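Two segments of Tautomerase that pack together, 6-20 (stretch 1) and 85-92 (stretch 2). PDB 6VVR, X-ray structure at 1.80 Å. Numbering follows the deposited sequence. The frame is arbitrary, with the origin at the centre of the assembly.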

# COMPACT_ATOMS: atom_id res chain seq x y z
N HIS A 6 -3.62 -3.06 8.99
CA HIS A 6 -4.11 -1.74 9.39
C HIS A 6 -5.27 -1.95 10.35
O HIS A 6 -6.27 -2.55 9.96
N ILE A 7 -5.11 -1.52 11.60
CA ILE A 7 -6.08 -1.81 12.64
C ILE A 7 -6.37 -0.53 13.42
O ILE A 7 -5.63 0.46 13.33
N MET A 8 -7.46 -0.55 14.17
CA MET A 8 -7.81 0.57 15.01
C MET A 8 -6.90 0.61 16.23
O MET A 8 -6.47 -0.43 16.74
N GLN A 9 -6.59 1.82 16.68
CA GLN A 9 -5.96 2.00 17.99
C GLN A 9 -6.81 1.34 19.07
O GLN A 9 -8.04 1.27 18.96
N GLY A 10 -6.16 0.88 20.12
CA GLY A 10 -6.87 0.40 21.29
C GLY A 10 -6.58 -1.03 21.69
O GLY A 10 -6.98 -1.43 22.79
N HIS A 11 -5.93 -1.82 20.85
CA HIS A 11 -5.60 -3.19 21.24
C HIS A 11 -4.26 -3.20 21.96
O HIS A 11 -3.41 -2.33 21.75
N THR A 12 -4.08 -4.18 22.85
CA THR A 12 -2.85 -4.21 23.64
C THR A 12 -1.68 -4.72 22.81
O THR A 12 -1.88 -5.46 21.84
N PRO A 13 -0.46 -4.35 23.19
CA PRO A 13 0.73 -4.93 22.53
C PRO A 13 0.70 -6.45 22.48
O PRO A 13 1.12 -7.04 21.47
N ALA A 14 0.23 -7.10 23.55
CA ALA A 14 0.13 -8.55 23.55
C ALA A 14 -0.89 -9.04 22.53
O ALA A 14 -0.68 -10.05 21.85
N ALA A 15 -2.02 -8.33 22.42
CA ALA A 15 -3.02 -8.69 21.42
C ALA A 15 -2.47 -8.49 20.01
O ALA A 15 -2.71 -9.32 19.12
N LYS A 16 -1.73 -7.40 19.80
CA LYS A 16 -1.16 -7.14 18.48
C LYS A 16 -0.05 -8.13 18.14
O LYS A 16 0.10 -8.54 16.98
N THR A 17 0.74 -8.53 19.15
CA THR A 17 1.72 -9.60 18.95
C THR A 17 1.05 -10.87 18.46
O THR A 17 1.51 -11.51 17.50
N ALA A 18 -0.02 -11.29 19.13
CA ALA A 18 -0.72 -12.51 18.74
C ALA A 18 -1.31 -12.38 17.34
O ALA A 18 -1.33 -13.36 16.59
N LEU A 19 -1.76 -11.18 16.98
CA LEU A 19 -2.30 -10.97 15.64
C LEU A 19 -1.23 -11.24 14.58
O LEU A 19 -1.47 -11.96 13.61
N LEU A 20 -0.03 -10.67 14.77
CA LEU A 20 1.05 -10.87 13.80
C LEU A 20 1.37 -12.35 13.63
O LEU A 20 1.50 -12.85 12.51
N GLN A 85 -10.37 -14.60 9.27
CA GLN A 85 -10.63 -15.25 10.56
C GLN A 85 -9.51 -15.01 11.56
O GLN A 85 -9.78 -14.87 12.76
N ALA A 86 -8.25 -14.94 11.10
CA ALA A 86 -7.15 -14.64 12.01
C ALA A 86 -7.30 -13.26 12.64
O ALA A 86 -7.06 -13.09 13.84
N VAL A 87 -7.71 -12.26 11.85
CA VAL A 87 -7.94 -10.93 12.41
C VAL A 87 -9.10 -10.96 13.40
O VAL A 87 -8.98 -10.50 14.54
N SER A 88 -10.26 -11.48 12.96
CA SER A 88 -11.43 -11.51 13.83
C SER A 88 -11.13 -12.20 15.15
O SER A 88 -11.53 -11.70 16.22
N ALA A 89 -10.45 -13.34 15.11
CA ALA A 89 -10.17 -14.07 16.35
C ALA A 89 -9.18 -13.31 17.23
O ALA A 89 -9.42 -13.13 18.43
N SER A 90 -8.07 -12.85 16.65
CA SER A 90 -7.01 -12.24 17.45
C SER A 90 -7.46 -10.95 18.11
O SER A 90 -7.03 -10.62 19.22
N LEU A 91 -8.30 -10.18 17.44
CA LEU A 91 -8.69 -8.86 17.92
C LEU A 91 -10.09 -8.82 18.50
O LEU A 91 -10.54 -7.75 18.93
N GLY A 92 -10.79 -9.95 18.54
CA GLY A 92 -12.16 -9.95 19.04
C GLY A 92 -13.08 -9.10 18.20
O GLY A 92 -13.91 -8.35 18.74

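The helix that starts at Pro13 and the helix of stretch 2 run nearly antiparallel, at 157°, with their axes 9.0 Å apart at closest approach. No hydrogen bond crosses between the stretches; the contact is mainly apolar.

Leu91 is the most covered residue. Its chi1 is m and chi2 is t, which carries both methyls to stretch 1. CD1 lies 3.7 Å from Ile7 CG2 and 4.1 Å from Leu19 CD2. CD2 sits over a face of the His11 ring, 4.2 Å from the ring centroid, in a CH-pi contact.

Ile7 is a buried strand residue pointing toward stretch 2. Chi1 p places CG2 against Leu91, 3.7 Å from its CD1; chi2 is t. His11 also points toward stretch 2, with chi1 m and chi2 at -84°. This brings its CE1 to 3.2 Å from Leu91 O.

Leu19 is a knob among Ala86, Val87, Ser90 and Leu91. Its chi1 is t and chi2 is p. CD1 reaches 4.1 Å from Val87 CG2, and Val87 itself has chi1 t.

Ser90 points toward stretch 1 with chi1 m. Its OG turns back to donate to Ala86 O at 2.7 Å, so its polar group is satisfied within its own helix. Ser90 CB packs 3.7 Å from Leu19 CA, where the two backbones come nearest, with Leu19 CA and Ser90 CA 5.2 Å apart.

Thr12, chi1 p, caps the helix that follows: OG1 accepts from Ala15 N at 3.1 Å.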

# COMPACT_ATOMS: atom_id res chain seq x y z
CB HIS A 6 -4.53 -0.95 8.15
CG HIS A 6 -3.47 -0.89 7.10
ND1 HIS A 6 -2.60 0.18 6.98
CD2 HIS A 6 -3.09 -1.78 6.15
CE1 HIS A 6 -1.76 -0.05 5.99
NE2 HIS A 6 -2.03 -1.23 5.47
CB ILE A 7 -5.63 -2.92 13.61
CG1 ILE A 7 -4.38 -2.51 14.37
CG2 ILE A 7 -5.38 -4.22 12.85
CD1 ILE A 7 -3.99 -3.49 15.47
CB MET A 8 -9.27 0.48 15.46
CG MET A 8 -10.28 0.35 14.33
SD MET A 8 -10.02 1.63 13.09
CE MET A 8 -10.39 3.11 14.01
CB GLN A 9 -5.80 3.49 18.31
CG GLN A 9 -4.68 4.20 17.59
CD GLN A 9 -4.59 5.67 18.00
OE1 GLN A 9 -5.34 6.13 18.87
NE2 GLN A 9 -3.69 6.41 17.37
CB HIS A 11 -5.56 -4.10 20.01
CG HIS A 11 -6.88 -4.20 19.30
ND1 HIS A 11 -7.88 -5.07 19.70
CD2 HIS A 11 -7.38 -3.53 18.24
CE1 HIS A 11 -8.92 -4.94 18.90
NE2 HIS A 11 -8.65 -4.01 18.01
CB THR A 12 -3.00 -5.10 24.87
OG1 THR A 12 -3.28 -6.44 24.46
CG2 THR A 12 -4.11 -4.58 25.80
CB PRO A 13 1.88 -4.41 23.39
CG PRO A 13 1.40 -3.11 23.92
CD PRO A 13 -0.10 -3.24 24.09
CB ALA A 14 -0.22 -9.06 24.94
CB ALA A 15 -4.28 -7.87 21.64
CB LYS A 16 -0.66 -5.69 18.43
CG LYS A 16 -1.81 -4.65 18.43
CD LYS A 16 -1.31 -3.22 18.22
CE LYS A 16 -0.57 -2.70 19.44
NZ LYS A 16 0.01 -1.33 19.18
CB THR A 17 2.46 -9.88 20.25
OG1 THR A 17 3.27 -8.76 20.59
CG2 THR A 17 3.33 -11.12 20.12
CB ALA A 18 -1.82 -12.84 19.75
CB LEU A 19 -2.84 -9.55 15.51
CG LEU A 19 -3.15 -9.08 14.08
CD1 LEU A 19 -4.32 -9.87 13.49
CD2 LEU A 19 -3.42 -7.59 14.02
CB LEU A 20 2.29 -10.10 14.24
CG LEU A 20 2.22 -8.58 14.12
CD1 LEU A 20 3.42 -7.95 14.82
CD2 LEU A 20 2.14 -8.18 12.65
CB GLN A 85 -10.87 -16.75 10.34
CG GLN A 85 -12.16 -17.05 9.53
CD GLN A 85 -12.22 -18.48 9.00
OE1 GLN A 85 -11.23 -19.21 9.02
NE2 GLN A 85 -13.39 -18.88 8.49
CB ALA A 86 -5.81 -14.74 11.26
CB VAL A 87 -8.20 -9.91 11.29
CG1 VAL A 87 -8.56 -8.55 11.90
CG2 VAL A 87 -6.99 -9.78 10.38
CB SER A 88 -12.59 -12.22 13.12
OG SER A 88 -12.72 -11.75 11.80
CB ALA A 89 -9.65 -15.47 16.04
CB SER A 90 -5.77 -11.98 16.59
OG SER A 90 -5.35 -13.15 15.94
CB LEU A 91 -8.58 -7.82 16.79
CG LEU A 91 -7.22 -7.71 16.10
CD1 LEU A 91 -7.15 -6.47 15.22
CD2 LEU A 91 -6.10 -7.70 17.13